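Local coordinates for protein cDNA FLJ56608, highly similar to Homo sapiens chloride channel, calcium activated, family member 1 (CLCA1), mRNA (Homo sapiens, PDB 6PYO) that may help mediate calcium-activated chloride conductance and mucus secretion by goblet cells, this chain being its calcium-binding von Willebrand factor type A (VWA) domain, at residues L28-L37 / T72-A80; V127-A138 / L150-A161. All blocks are in the same frame, centred on the assembly; numbering follows the deposited sequence.

Contact 1 of 2, residues L28-L37 / T72-A80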
loop_
_atom_site.group_PDB
_atom_site.type_symbol
_atom_site.label_atom_id
_atom_site.label_comp_id
_atom_site.label_asym_id
_atom_site.label_seq_id
_atom_site.Cartn_x
_atom_site.Cartn_y
_atom_site.Cartn_z
ATOM N N LEU A 28 8.498 1.731 -8.140
ATOM C CA LEU A 28 7.666 1.934 -6.964
ATOM C C LEU A 28 7.691 3.397 -6.555
ATOM O O LEU A 28 6.642 3.996 -6.307
ATOM C CB LEU A 28 8.109 1.039 -5.812
ATOM C CG LEU A 28 7.346 1.210 -4.494
ATOM C CD1 LEU A 28 7.297 -0.110 -3.746
ATOM C CD2 LEU A 28 7.999 2.282 -3.622
ATOM N N ASN A 29 8.878 3.997 -6.518
ATOM C CA ASN A 29 8.979 5.392 -6.100
ATOM C C ASN A 29 8.282 6.318 -7.084
ATOM O O ASN A 29 7.645 7.288 -6.675
ATOM C CB ASN A 29 10.444 5.805 -5.936
ATOM C CG ASN A 29 11.042 5.298 -4.660
ATOM O OD1 ASN A 29 10.345 5.119 -3.663
ATOM N ND2 ASN A 29 12.331 5.015 -4.687
ATOM N N GLN A 30 8.395 6.035 -8.385
ATOM C CA GLN A 30 7.697 6.814 -9.399
ATOM C C GLN A 30 6.188 6.753 -9.195
ATOM O O GLN A 30 5.501 7.785 -9.214
ATOM C CB GLN A 30 8.029 6.280 -10.790
ATOM C CG GLN A 30 9.158 6.950 -11.520
ATOM C CD GLN A 30 9.340 6.379 -12.924
ATOM O OE1 GLN A 30 10.047 5.383 -13.118
ATOM N NE2 GLN A 30 8.690 7.000 -13.909
ATOM N N ALA A 31 5.654 5.540 -9.021
ATOM C CA ALA A 31 4.220 5.370 -8.823
ATOM C C ALA A 31 3.762 6.056 -7.540
ATOM O O ALA A 31 2.721 6.735 -7.527
ATOM C CB ALA A 31 3.858 3.884 -8.796
ATOM N N GLY A 32 4.523 5.869 -6.446
ATOM C CA GLY A 32 4.205 6.531 -5.191
ATOM C C GLY A 32 4.253 8.045 -5.298
ATOM O O GLY A 32 3.405 8.739 -4.745
ATOM N N GLN A 33 5.224 8.577 -6.040
ATOM C CA GLN A 33 5.322 10.024 -6.184
ATOM C C GLN A 33 4.165 10.568 -6.992
ATOM O O GLN A 33 3.569 11.571 -6.616
ATOM C CB GLN A 33 6.634 10.434 -6.833
ATOM C CG GLN A 33 7.744 10.617 -5.815
ATOM C CD GLN A 33 8.949 11.312 -6.390
ATOM O OE1 GLN A 33 8.820 12.334 -7.068
ATOM N NE2 GLN A 33 10.138 10.761 -6.122
ATOM N N LEU A 34 3.833 9.920 -8.104
ATOM C CA LEU A 34 2.666 10.317 -8.866
ATOM C C LEU A 34 1.417 10.305 -8.009
ATOM O O LEU A 34 0.642 11.278 -7.988
ATOM C CB LEU A 34 2.482 9.392 -10.057
ATOM C CG LEU A 34 1.483 9.900 -11.076
ATOM C CD1 LEU A 34 2.188 10.992 -11.885
ATOM C CD2 LEU A 34 0.976 8.789 -11.945
ATOM N N PHE A 35 1.190 9.206 -7.294
ATOM C CA PHE A 35 0.006 9.152 -6.455
ATOM C C PHE A 35 -0.011 10.278 -5.438
ATOM O O PHE A 35 -1.034 10.955 -5.266
ATOM C CB PHE A 35 -0.088 7.828 -5.743
ATOM C CG PHE A 35 -1.344 7.662 -4.986
ATOM C CD1 PHE A 35 -2.560 7.455 -5.649
ATOM C CD2 PHE A 35 -1.328 7.683 -3.615
ATOM C CE1 PHE A 35 -3.724 7.286 -4.948
ATOM C CE2 PHE A 35 -2.494 7.508 -2.904
ATOM C CZ PHE A 35 -3.689 7.321 -3.563
ATOM N N LEU A 36 1.106 10.470 -4.732
ATOM C CA LEU A 36 1.141 11.411 -3.608
ATOM C C LEU A 36 1.128 12.862 -4.069
ATOM O O LEU A 36 0.453 13.702 -3.470
ATOM C CB LEU A 36 2.381 11.148 -2.741
ATOM C CG LEU A 36 2.376 9.833 -1.970
ATOM C CD1 LEU A 36 3.688 9.593 -1.240
ATOM C CD2 LEU A 36 1.208 9.867 -0.980
ATOM N N LEU A 37 1.868 13.188 -5.112
ATOM C CA LEU A 37 2.015 14.567 -5.538
ATOM C C LEU A 37 0.927 15.022 -6.503
ATOM O O LEU A 37 0.666 16.224 -6.573
ATOM C CB LEU A 37 3.376 14.768 -6.191
ATOM C CG LEU A 37 4.595 14.394 -5.338
ATOM C CD1 LEU A 37 5.910 14.768 -6.033
ATOM C CD2 LEU A 37 4.592 15.025 -3.957
ATOM N N THR A 72 5.758 15.812 2.377
ATOM C CA THR A 72 6.226 15.086 3.547
ATOM C C THR A 72 5.965 13.587 3.410
ATOM O O THR A 72 6.771 12.769 3.878
ATOM C CB THR A 72 5.572 15.631 4.821
ATOM O OG1 THR A 72 6.008 14.847 5.933
ATOM C CG2 THR A 72 4.068 15.525 4.739
ATOM N N LEU A 73 4.866 13.198 2.759
ATOM C CA LEU A 73 4.663 11.769 2.514
ATOM C C LEU A 73 5.629 11.254 1.465
ATOM O O LEU A 73 6.181 10.154 1.604
ATOM C CB LEU A 73 3.225 11.495 2.070
ATOM C CG LEU A 73 2.215 11.564 3.204
ATOM C CD1 LEU A 73 0.804 11.789 2.761
ATOM C CD2 LEU A 73 2.314 10.281 3.996
ATOM N N ALA A 74 5.859 12.043 0.401
ATOM C CA ALA A 74 6.715 11.568 -0.679
ATOM C C ALA A 74 8.157 11.385 -0.216
ATOM O O ALA A 74 8.849 10.476 -0.691
ATOM C CB ALA A 74 6.648 12.516 -1.873
ATOM N N LYS A 75 8.636 12.235 0.691
ATOM C CA LYS A 75 9.999 12.093 1.204
ATOM C C LYS A 75 10.202 10.794 1.975
ATOM O O LYS A 75 11.352 10.411 2.207
ATOM C CB LYS A 75 10.349 13.322 2.068
ATOM C CG LYS A 75 10.662 14.574 1.216
ATOM C CD LYS A 75 10.703 15.876 2.020
ATOM C CE LYS A 75 11.087 17.066 1.128
ATOM N NZ LYS A 75 10.774 18.403 1.734
ATOM N N ARG A 76 9.133 10.085 2.338
ATOM C CA ARG A 76 9.257 8.840 3.079
ATOM C C ARG A 76 9.158 7.602 2.205
ATOM O O ARG A 76 9.061 6.492 2.744
ATOM C CB ARG A 76 8.207 8.763 4.188
ATOM C CG ARG A 76 8.253 9.972 5.045
ATOM C CD ARG A 76 7.368 9.926 6.271
ATOM N NE ARG A 76 7.548 11.194 6.983
ATOM C CZ ARG A 76 6.840 11.602 8.029
ATOM N NH1 ARG A 76 5.884 10.844 8.529
ATOM N NH2 ARG A 76 7.094 12.780 8.572
ATOM N N LEU A 77 9.135 7.760 0.887
ATOM C CA LEU A 77 9.157 6.608 0.021
ATOM C C LEU A 77 10.491 5.879 0.195
ATOM O O LEU A 77 11.509 6.526 0.439
ATOM C CB LEU A 77 8.946 7.043 -1.439
ATOM C CG LEU A 77 7.570 7.660 -1.771
ATOM C CD1 LEU A 77 7.578 8.306 -3.163
ATOM C CD2 LEU A 77 6.464 6.615 -1.687
ATOM N N PRO A 78 10.509 4.542 0.107
ATOM C CA PRO A 78 11.730 3.792 0.471
ATOM C C PRO A 78 12.913 4.125 -0.424
ATOM O O PRO A 78 12.825 4.081 -1.645
ATOM C CB PRO A 78 11.332 2.318 0.315
ATOM C CG PRO A 78 9.864 2.297 -0.086
ATOM C CD PRO A 78 9.423 3.696 -0.408
ATOM N N ALA A 79 14.041 4.417 0.203
ATOM C CA ALA A 79 15.271 4.667 -0.540
ATOM C C ALA A 79 15.995 3.379 -0.942
ATOM O O ALA A 79 16.751 3.376 -1.924
ATOM C CB ALA A 79 16.197 5.540 0.305
ATOM N N ALA A 80 15.768 2.274 -0.237
ATOM C CA ALA A 80 16.582 1.090 -0.489
ATOM C C ALA A 80 15.781 -0.183 -0.244
ATOM O O ALA A 80 14.816 -0.208 0.523
ATOM C CB ALA A 80 17.842 1.098 0.385
#

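Contact 2 of 2, residues V127-A138 / L150-A161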
loop_
_atom_site.group_PDB
_atom_site.type_symbol
_atom_site.label_atom_id
_atom_site.label_comp_id
_atom_site.label_asym_id
_atom_site.label_seq_id
_atom_site.Cartn_x
_atom_site.Cartn_y
_atom_site.Cartn_z
ATOM N N VAL A 127 -8.356 -9.839 5.399
ATOM C CA VAL A 127 -8.607 -8.906 4.311
ATOM C C VAL A 127 -10.094 -8.873 3.985
ATOM O O VAL A 127 -10.710 -7.792 3.917
ATOM C CB VAL A 127 -7.760 -9.284 3.087
ATOM C CG1 VAL A 127 -8.371 -8.736 1.838
ATOM C CG2 VAL A 127 -6.329 -8.776 3.294
ATOM N N LYS A 128 -10.702 -10.057 3.823
ATOM C CA LYS A 128 -12.132 -10.095 3.566
ATOM C C LYS A 128 -12.861 -9.416 4.705
ATOM O O LYS A 128 -13.763 -8.603 4.474
ATOM C CB LYS A 128 -12.619 -11.545 3.365
ATOM C CG LYS A 128 -12.351 -12.134 1.963
ATOM C CD LYS A 128 -12.646 -13.662 1.868
ATOM C CE LYS A 128 -11.600 -14.536 2.613
ATOM N NZ LYS A 128 -11.545 -15.999 2.223
ATOM N N GLN A 129 -12.409 -9.652 5.947
ATOM C CA GLN A 129 -13.138 -9.089 7.075
ATOM C C GLN A 129 -13.002 -7.579 7.105
ATOM O O GLN A 129 -13.879 -6.878 7.635
ATOM C CB GLN A 129 -12.631 -9.659 8.397
ATOM C CG GLN A 129 -13.704 -10.296 9.245
ATOM C CD GLN A 129 -14.085 -11.673 8.757
ATOM O OE1 GLN A 129 -15.158 -11.871 8.185
ATOM N NE2 GLN A 129 -13.202 -12.642 8.985
ATOM N N SER A 130 -11.908 -7.059 6.544
ATOM C CA SER A 130 -11.630 -5.639 6.725
ATOM C C SER A 130 -12.610 -4.776 5.946
ATOM O O SER A 130 -12.944 -3.679 6.398
ATOM C CB SER A 130 -10.195 -5.316 6.316
ATOM O OG SER A 130 -10.018 -5.281 4.909
ATOM N N GLY A 131 -13.084 -5.261 4.792
ATOM C CA GLY A 131 -13.873 -4.462 3.882
ATOM C C GLY A 131 -13.065 -3.449 3.110
ATOM O O GLY A 131 -13.651 -2.664 2.356
ATOM N N ALA A 132 -11.743 -3.423 3.309
ATOM C CA ALA A 132 -10.860 -2.556 2.556
ATOM C C ALA A 132 -10.858 -2.961 1.088
ATOM O O ALA A 132 -11.204 -4.082 0.721
ATOM C CB ALA A 132 -9.433 -2.598 3.120
ATOM N N ILE A 133 -10.487 -2.003 0.254
ATOM C CA ILE A 133 -10.329 -2.159 -1.189
ATOM C C ILE A 133 -8.839 -2.209 -1.434
ATOM O O ILE A 133 -8.145 -1.233 -1.137
ATOM C CB ILE A 133 -10.939 -0.960 -1.933
ATOM C CG1 ILE A 133 -12.436 -0.826 -1.654
ATOM C CG2 ILE A 133 -10.723 -0.996 -3.434
ATOM C CD1 ILE A 133 -12.908 0.683 -1.643
ATOM N N ILE A 134 -8.322 -3.316 -1.955
ATOM C CA ILE A 134 -6.892 -3.428 -2.200
ATOM C C ILE A 134 -6.614 -3.241 -3.695
ATOM O O ILE A 134 -6.963 -4.090 -4.520
ATOM C CB ILE A 134 -6.337 -4.763 -1.690
ATOM C CG1 ILE A 134 -6.613 -4.936 -0.194
ATOM C CG2 ILE A 134 -4.845 -4.799 -1.879
ATOM C CD1 ILE A 134 -6.639 -6.369 0.265
ATOM N N HIS A 135 -5.986 -2.119 -4.045
ATOM C CA HIS A 135 -5.397 -1.897 -5.360
ATOM C C HIS A 135 -3.987 -2.472 -5.336
ATOM O O HIS A 135 -3.239 -2.251 -4.376
ATOM C CB HIS A 135 -5.340 -0.407 -5.673
ATOM C CG HIS A 135 -6.634 0.312 -5.441
ATOM N ND1 HIS A 135 -7.760 0.083 -6.207
ATOM C CD2 HIS A 135 -6.967 1.297 -4.572
ATOM C CE1 HIS A 135 -8.739 0.872 -5.797
ATOM N NE2 HIS A 135 -8.297 1.585 -4.774
ATOM N N THR A 136 -3.629 -3.214 -6.375
ATOM C CA THR A 136 -2.307 -3.819 -6.492
ATOM C C THR A 136 -1.634 -3.298 -7.753
ATOM O O THR A 136 -2.267 -3.197 -8.809
ATOM C CB THR A 136 -2.394 -5.358 -6.497
ATOM O OG1 THR A 136 -3.201 -5.812 -7.596
ATOM C CG2 THR A 136 -3.006 -5.867 -5.211
ATOM N N VAL A 137 -0.376 -2.907 -7.618
ATOM C CA VAL A 137 0.502 -2.595 -8.731
ATOM C C VAL A 137 1.642 -3.611 -8.667
ATOM O O VAL A 137 2.445 -3.619 -7.712
ATOM C CB VAL A 137 1.022 -1.158 -8.691
ATOM C CG1 VAL A 137 1.698 -0.816 -10.016
ATOM C CG2 VAL A 137 -0.115 -0.173 -8.440
ATOM N N ALA A 138 1.677 -4.499 -9.657
ATOM C CA ALA A 138 2.715 -5.513 -9.771
ATOM C C ALA A 138 3.931 -4.888 -10.438
ATOM O O ALA A 138 3.829 -4.377 -11.551
ATOM C CB ALA A 138 2.199 -6.704 -10.573
ATOM N N LEU A 150 -5.965 -10.717 -4.224
ATOM C CA LEU A 150 -6.206 -9.649 -3.262
ATOM C C LEU A 150 -7.097 -8.574 -3.868
ATOM O O LEU A 150 -8.055 -8.112 -3.238
ATOM C CB LEU A 150 -4.890 -9.016 -2.804
ATOM C CG LEU A 150 -4.062 -9.776 -1.785
ATOM C CD1 LEU A 150 -2.741 -9.035 -1.531
ATOM C CD2 LEU A 150 -4.810 -9.963 -0.480
ATOM N N SER A 151 -6.758 -8.135 -5.088
ATOM C CA SER A 151 -7.604 -7.152 -5.757
ATOM C C SER A 151 -9.007 -7.702 -6.064
ATOM O O SER A 151 -10.032 -7.069 -5.751
ATOM C CB SER A 151 -6.945 -6.685 -7.054
ATOM O OG SER A 151 -5.819 -5.888 -6.782
ATOM N N LYS A 152 -9.074 -8.862 -6.714
ATOM C CA LYS A 152 -10.363 -9.383 -7.157
ATOM C C LYS A 152 -11.343 -9.532 -6.002
ATOM O O LYS A 152 -12.534 -9.234 -6.153
ATOM C CB LYS A 152 -10.171 -10.719 -7.870
ATOM C CG LYS A 152 -9.660 -10.551 -9.283
ATOM C CD LYS A 152 -9.699 -11.851 -10.070
ATOM C CE LYS A 152 -10.002 -11.571 -11.550
ATOM N NZ LYS A 152 -9.174 -10.452 -12.100
ATOM N N MET A 153 -10.874 -9.956 -4.843
ATOM C CA MET A 153 -11.807 -10.240 -3.758
ATOM C C MET A 153 -12.201 -9.006 -2.958
ATOM O O MET A 153 -13.002 -9.122 -2.016
ATOM C CB MET A 153 -11.208 -11.252 -2.800
ATOM C CG MET A 153 -10.020 -10.683 -2.017
ATOM S SD MET A 153 -8.872 -11.912 -1.357
ATOM C CE MET A 153 -9.660 -12.317 0.170
ATOM N N THR A 154 -11.611 -7.854 -3.247
ATOM C CA THR A 154 -11.923 -6.640 -2.502
ATOM C C THR A 154 -12.461 -5.539 -3.387
ATOM O O THR A 154 -12.827 -4.477 -2.865
ATOM C CB THR A 154 -10.683 -6.101 -1.777
ATOM O OG1 THR A 154 -9.684 -5.783 -2.749
ATOM C CG2 THR A 154 -10.169 -7.095 -0.829
ATOM N N GLY A 155 -12.504 -5.757 -4.703
ATOM C CA GLY A 155 -12.988 -4.784 -5.638
ATOM C C GLY A 155 -11.937 -3.806 -6.093
ATOM O O GLY A 155 -12.288 -2.782 -6.694
ATOM N N GLY A 156 -10.645 -4.087 -5.820
ATOM C CA GLY A 156 -9.595 -3.140 -6.100
ATOM C C GLY A 156 -9.171 -3.209 -7.528
ATOM O O GLY A 156 -9.506 -4.151 -8.224
ATOM N N LEU A 157 -8.428 -2.193 -7.966
ATOM C CA LEU A 157 -7.858 -2.200 -9.307
ATOM C C LEU A 157 -6.473 -2.853 -9.332
ATOM O O LEU A 157 -5.692 -2.754 -8.376
ATOM C CB LEU A 157 -7.744 -0.785 -9.860
ATOM C CG LEU A 157 -9.054 0.035 -9.840
ATOM C CD1 LEU A 157 -8.834 1.388 -10.534
ATOM C CD2 LEU A 157 -10.184 -0.708 -10.508
ATOM N N GLN A 158 -6.183 -3.519 -10.450
ATOM C CA GLN A 158 -4.898 -4.151 -10.721
ATOM C C GLN A 158 -4.225 -3.439 -11.883
ATOM O O GLN A 158 -4.885 -3.095 -12.866
ATOM C CB GLN A 158 -5.068 -5.618 -11.084
ATOM C CG GLN A 158 -6.026 -6.389 -10.228
ATOM C CD GLN A 158 -6.580 -7.599 -10.968
ATOM O OE1 GLN A 158 -7.734 -7.982 -10.774
ATOM N NE2 GLN A 158 -5.754 -8.213 -11.819
ATOM N N THR A 159 -2.910 -3.248 -11.790
ATOM C CA THR A 159 -2.160 -2.561 -12.836
ATOM C C THR A 159 -0.740 -3.122 -12.889
ATOM O O THR A 159 -0.306 -3.861 -11.996
ATOM C CB THR A 159 -2.183 -1.034 -12.633
ATOM O OG1 THR A 159 -1.109 -0.433 -13.359
ATOM C CG2 THR A 159 -2.094 -0.647 -11.167
ATOM N N TYR A 160 -0.034 -2.777 -13.980
ATOM C CA TYR A 160 1.216 -3.413 -14.416
ATOM C C TYR A 160 1.009 -4.902 -14.710
ATOM O O TYR A 160 1.975 -5.670 -14.742
ATOM C CB TYR A 160 2.336 -3.218 -13.384
ATOM C CG TYR A 160 3.647 -2.614 -13.893
ATOM C CD1 TYR A 160 3.886 -1.246 -13.788
ATOM C CD2 TYR A 160 4.658 -3.419 -14.438
ATOM C CE1 TYR A 160 5.068 -0.685 -14.231
ATOM C CE2 TYR A 160 5.850 -2.861 -14.890
ATOM C CZ TYR A 160 6.041 -1.493 -14.782
ATOM O OH TYR A 160 7.203 -0.923 -15.228
ATOM N N ALA A 161 -0.242 -5.315 -14.938
ATOM C CA ALA A 161 -0.600 -6.728 -15.058
ATOM C C ALA A 161 -1.828 -6.935 -15.955
ATOM O O ALA A 161 -2.864 -7.442 -15.513
ATOM C CB ALA A 161 -0.851 -7.322 -13.663
HETATM O O HOH W 1 -14.020 -4.382 -0.245
#

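Contact 1 of 2, residues L28-L37 / T72-A80
L77 reaches across to helix 24-39 and spreads its two methyls over the backbone around G32. CD1 lies 3.5 Å from CG of Q33, while CD2 settles 4.1 Å from CD1 of L36. L77 has more of its surface covered by the partner segment than any other residue of the two. Its methyls lie against the bare backbone of G32, CD1 nearest to C and CD2 nearest to CA. One turn further along, L36 turns its CD1 to the backbone of L73 and A74, 3.7 Å from CA of A74. Both its methyls abut CB of L73, and the side chains of L36 and L73 cross at about a right angle. L37 adds CD2 against CB of A74, 3.9 Å away, on the outer side. At the other end CD2 of L28 rests 3.8 Å from CD of P78; the leucine has CG anti to the backbone N (chi1 177°), which carries CD2 over to the proline ring.

The arrangement belongs to the doubly wound alpha/beta fold of a VWA domain, with helix 24-39 and helix 67-74 on the same face of the central sheet. Beneath them L36 also touches L11 and M48, L73 touches V46 and M48, and L77 touches L13, so the same leucines join helix 24-39 to segment 72-80 and both to the strands.

The polar part is one side-chain bond. N29 ND2 donates to O of P78 at 3.2 Å (N-H...O angle 152°), the acceptor lying almost exactly in the amide plane. The other amide atom, OD1, packs 3.3 Å from CB of L77. A type I turn from A74 to L77 takes the chain off the helix, and R76, pointing away from helix 24-39, sends NH1 to O of Q58.

Contact 2 of 2, residues V127-A138 / L150-A161
T136 and S151 join their hydroxyls, OG1 to OG at 2.7 Å, where strand 133-138 passes beneath S151 of helix 145-152. Either may be the donor, and OG of S151 also lies 3.1 Å from O of I134. OG1 of T136 sits between its backbone N and carbonyl carbon (chi1 59°), which turns it up to the serine. OG1 of T154 works both ways: it accepts from N of I134 at 2.9 Å, nearly straight at 166°, and donates to O of L150, fixing the hydroxyl between L150 and the strand. H135 takes N-H of L157 on ND1 at 3.0 Å, close to the ring plane and almost linear at 175°, while its NE2 bonds to E108. A water lies within hydrogen-bonding distance of O of A132 and O of T154.

Main-chain bonds make the parallel pairing. N of T136 donates to O of L157, N of T159 donates to O of T136, and N of A138 donates to O of T159. Ahead of them CA of G156 comes within 3.2 Å of O of I134, a CA-H...O contact.

Apolar contacts lie on both faces of the pairing: V127, I134, L150 and T154 on the helix side, V137 and T159 on the other. CG1 of V127 touches CG2 of T154 at 3.6 Å, and CD1 of I134 lies 4.1 Å from CD2 of L150. V137 and T159 stand side by side pointing the same way, their CG2 methyls a tight 3.4 Å apart.

The pairing completes a beta-alpha-beta crossover: strand 133-138, helix 145-152 and edge strand 158-159. On its other side strand 133-138 pairs with strand 108-113, while helix 124-130 packs through V127 against F95 of helix 87-99.

From the N terminus the chain runs through strand 8-14 into helix 24-39, then through strands 45-51 and 55-63 before helix 67-74 returns to it; contact 1 closes that loop. The chain next passes through helix 87-99, strand 108-113 and helix 124-130, and contact 2 then closes a shorter loop around helix 145-152. The two are in series, neither enclosing nor crossing the other. The centres of contact 1 and contact 2 lie about 20 Å apart, on opposite sides of the chain's centre. The nearest atoms of contact 1 and contact 2 are about 5 Å apart. Contact 1 ties helices over the half of the sheet holding strands 8-14, 45-51 and 55-63; contact 2 fastens the opposite edge at strand 158-159.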